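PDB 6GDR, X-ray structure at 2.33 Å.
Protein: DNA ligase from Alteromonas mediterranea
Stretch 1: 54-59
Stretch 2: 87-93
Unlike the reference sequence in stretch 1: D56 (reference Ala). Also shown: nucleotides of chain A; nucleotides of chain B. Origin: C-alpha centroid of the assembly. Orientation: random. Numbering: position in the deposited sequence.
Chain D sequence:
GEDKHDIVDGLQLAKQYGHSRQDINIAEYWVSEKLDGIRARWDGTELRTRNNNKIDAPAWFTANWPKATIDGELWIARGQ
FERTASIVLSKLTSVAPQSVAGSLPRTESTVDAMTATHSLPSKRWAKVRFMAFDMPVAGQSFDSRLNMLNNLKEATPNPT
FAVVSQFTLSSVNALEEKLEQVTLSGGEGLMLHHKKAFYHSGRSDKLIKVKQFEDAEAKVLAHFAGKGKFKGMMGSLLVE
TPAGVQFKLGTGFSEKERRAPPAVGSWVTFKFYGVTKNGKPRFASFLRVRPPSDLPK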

# COMPACT_ATOMS: atom_id res chain seq x y z
N LYS D 54 -10.97 -5.19 14.46
CA LYS D 54 -11.93 -4.09 14.53
C LYS D 54 -11.20 -2.76 14.55
O LYS D 54 -10.21 -2.59 15.27
CB LYS D 54 -12.82 -4.23 15.76
CG LYS D 54 -13.85 -3.10 15.87
CD LYS D 54 -14.74 -3.23 17.09
CE LYS D 54 -15.74 -2.08 17.15
NZ LYS D 54 -16.64 -2.16 18.32
N ILE D 55 -11.69 -1.82 13.76
CA ILE D 55 -11.21 -0.44 13.79
C ILE D 55 -12.15 0.35 14.70
O ILE D 55 -13.36 0.36 14.49
CB ILE D 55 -11.16 0.17 12.38
CG1 ILE D 55 -10.17 -0.62 11.51
CG2 ILE D 55 -10.76 1.64 12.44
CD1 ILE D 55 -10.18 -0.22 10.04
N ASP D 56 -11.58 0.99 15.73
CA ASP D 56 -12.37 1.68 16.74
C ASP D 56 -12.53 3.14 16.34
O ASP D 56 -11.82 4.03 16.81
CB ASP D 56 -11.72 1.53 18.11
CG ASP D 56 -12.63 1.97 19.24
OD1 ASP D 56 -13.80 2.31 18.96
OD2 ASP D 56 -12.18 1.97 20.41
N ALA D 57 -13.49 3.38 15.43
CA ALA D 57 -13.73 4.72 14.91
C ALA D 57 -14.90 5.38 15.63
O ALA D 57 -15.83 4.69 16.07
CB ALA D 57 -14.02 4.67 13.41
N PRO D 58 -14.91 6.71 15.75
CA PRO D 58 -16.06 7.38 16.36
C PRO D 58 -17.34 7.11 15.59
O PRO D 58 -17.32 6.82 14.39
CB PRO D 58 -15.68 8.86 16.31
CG PRO D 58 -14.20 8.87 16.19
CD PRO D 58 -13.84 7.66 15.40
N ALA D 59 -18.47 7.20 16.30
CA ALA D 59 -19.76 6.95 15.66
C ALA D 59 -20.06 7.97 14.58
O ALA D 59 -20.62 7.63 13.53
CB ALA D 59 -20.87 6.95 16.72
N ILE D 87 -3.70 6.96 14.33
CA ILE D 87 -5.09 7.27 14.66
C ILE D 87 -5.96 6.02 14.51
O ILE D 87 -6.79 5.72 15.38
CB ILE D 87 -5.61 8.42 13.77
CG1 ILE D 87 -4.74 9.67 13.95
CG2 ILE D 87 -7.08 8.71 14.09
CD1 ILE D 87 -5.16 10.85 13.07
N VAL D 88 -5.79 5.29 13.41
CA VAL D 88 -6.75 4.24 13.05
C VAL D 88 -6.62 3.04 13.98
O VAL D 88 -7.63 2.46 14.41
CB VAL D 88 -6.56 3.84 11.58
CG1 VAL D 88 -7.39 2.61 11.24
CG2 VAL D 88 -6.93 5.01 10.66
N LEU D 89 -5.39 2.63 14.29
CA LEU D 89 -5.21 1.38 15.02
C LEU D 89 -5.36 1.53 16.53
O LEU D 89 -5.51 0.52 17.23
CB LEU D 89 -3.83 0.79 14.72
CG LEU D 89 -3.52 0.54 13.24
CD1 LEU D 89 -2.10 0.02 13.08
CD2 LEU D 89 -4.52 -0.43 12.62
N SER D 90 -5.33 2.76 17.05
CA SER D 90 -5.41 2.97 18.49
C SER D 90 -6.86 2.89 18.97
O SER D 90 -7.78 3.33 18.28
CB SER D 90 -4.81 4.32 18.86
OG SER D 90 -3.45 4.40 18.47
N LYS D 91 -7.05 2.31 20.15
CA LYS D 91 -8.38 2.22 20.73
C LYS D 91 -8.92 3.60 21.07
O LYS D 91 -8.17 4.53 21.37
CB LYS D 91 -8.36 1.34 21.98
CG LYS D 91 -8.03 -0.13 21.73
CD LYS D 91 -8.97 -0.75 20.71
CE LYS D 91 -8.84 -2.27 20.68
NZ LYS D 91 -9.37 -2.90 21.92
N LEU D 92 -10.24 3.73 21.01
CA LEU D 92 -10.91 5.01 21.20
C LEU D 92 -11.42 5.10 22.64
O LEU D 92 -12.57 4.80 22.94
CB LEU D 92 -12.05 5.17 20.19
CG LEU D 92 -12.89 6.45 20.28
CD1 LEU D 92 -12.01 7.68 20.18
CD2 LEU D 92 -13.95 6.46 19.20
N THR D 93 -10.52 5.51 23.52
CA THR D 93 -10.86 5.71 24.93
C THR D 93 -9.66 6.25 25.70
O THR D 93 -8.80 6.93 25.13
CB THR D 93 -11.34 4.40 25.60
OG1 THR D 93 -11.54 4.62 27.00
CG2 THR D 93 -10.32 3.28 25.40
P DG A 17 -3.41 1.68 22.14
OP1 DG A 17 -4.79 2.13 21.86
OP2 DG A 17 -2.50 2.52 22.94
O5' DG A 17 -3.47 0.23 22.81
C5' DG A 17 -2.54 -0.76 22.42
C4' DG A 17 -2.57 -1.96 23.33
O4' DG A 17 -1.26 -2.58 23.34
C3' DG A 17 -2.86 -1.66 24.79
O3' DG A 17 -3.45 -2.80 25.43
C2' DG A 17 -1.48 -1.32 25.34
C1' DG A 17 -0.57 -2.25 24.53
N9 DG A 17 0.73 -1.66 24.18
C8 DG A 17 1.03 -0.32 24.04
N7 DG A 17 2.28 -0.10 23.72
C5 DG A 17 2.83 -1.37 23.63
C6 DG A 17 4.15 -1.76 23.31
O6 DG A 17 5.13 -1.05 23.04
N1 DG A 17 4.30 -3.15 23.34
C2 DG A 17 3.29 -4.04 23.63
N2 DG A 17 3.61 -5.34 23.60
N3 DG A 17 2.05 -3.68 23.93
C4 DG A 17 1.89 -2.34 23.91
P DC A 16 0.95 5.09 18.57
OP1 DC A 16 -0.14 6.09 18.54
OP2 DC A 16 2.17 5.35 19.36
O5' DC A 16 0.33 3.69 19.04
C5' DC A 16 -0.53 2.98 18.17
C4' DC A 16 -1.19 1.82 18.88
O4' DC A 16 -0.30 0.67 18.86
C3' DC A 16 -1.51 2.07 20.35
O3' DC A 16 -2.70 1.38 20.72
C2' DC A 16 -0.27 1.52 21.05
C1' DC A 16 0.08 0.31 20.18
N1 DC A 16 1.53 -0.07 20.17
C2 DC A 16 1.89 -1.42 20.24
O2 DC A 16 1.01 -2.28 20.33
N3 DC A 16 3.21 -1.75 20.22
C4 DC A 16 4.13 -0.80 20.12
N4 DC A 16 5.42 -1.18 20.11
C5 DC A 16 3.79 0.58 20.04
C6 DC A 16 2.49 0.90 20.06
P DC B 9 -3.44 -6.23 10.21
OP1 DC B 9 -4.85 -6.28 9.69
OP2 DC B 9 -2.54 -7.15 9.43
O5' DC B 9 -2.88 -4.76 10.21
C5' DC B 9 -3.52 -3.80 9.41
C4' DC B 9 -2.74 -2.48 9.51
O4' DC B 9 -1.90 -2.51 10.49
C3' DC B 9 -1.86 -2.31 8.23
O3' DC B 9 -2.56 -1.69 7.29
C2' DC B 9 -0.68 -1.45 8.73
C1' DC B 9 -0.50 -1.85 9.97
N1 DC B 9 0.52 -2.80 10.03
C2 DC B 9 1.90 -2.38 10.15
O2 DC B 9 2.17 -1.19 10.20
N3 DC B 9 2.97 -3.38 10.22
C4 DC B 9 2.67 -4.76 10.16
N4 DC B 9 3.72 -5.70 10.22
C5 DC B 9 1.27 -5.20 10.03
C6 DC B 9 0.21 -4.20 9.97
O HOH W 1 -8.75 1.22 16.15

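The one direct hydrogen bond between the two stretches is made by a residue that departs from the reference sequence: D56, where the reference has alanine. Its carboxylate accepts from the backbone of L92, with N of L92 2.7 Å from OD2 of D56 and an N-H...O angle of 159°, a short and nearly straight geometry. The CA-to-CB bond of D56 points toward the other stretch, and chi1 of -168° (t) extends the carboxylate to the loop that follows the helix. The same oxygen lies close to carbon as well, OD2 of D56 being 3.2 Å from CB of L92 and 3.7 Å from C of K91.

The backbone of D56 is joined to stretch 2 through a water. This water accepts from N of D56 at 2.9 Å and donates to O of V88 at 2.4 Å and to O of S90 at 3.2 Å. Because N of D56 and O of V88 are 4.4 Å apart, too far for a direct bond, the water closes the gap; its 2.4 Å distance to O of V88 is unusually short and deserves caution at 2.33 Å resolution.

Two apolar contacts accompany these polar links. CG2 of I55 meets CG1 of V88 at 3.7 Å, between two buried residues. L92, with chi1 178° (t) and chi2 56° (p), brings CD2 to 3.6 Å from N of P58 and 3.9 Å from CG of P58, so one leucine supplies both a backbone donor and an apolar surface.

K91 directs its own amide elsewhere: N of K91 donates to OP1 of DG17 at 2.8 Å and 152°. Consecutive amides, K91 and L92, thus serve a DNA phosphate and the D56 carboxylate, in keeping with a DNA ligase. The whole contact buries 335 Å², both sides summed.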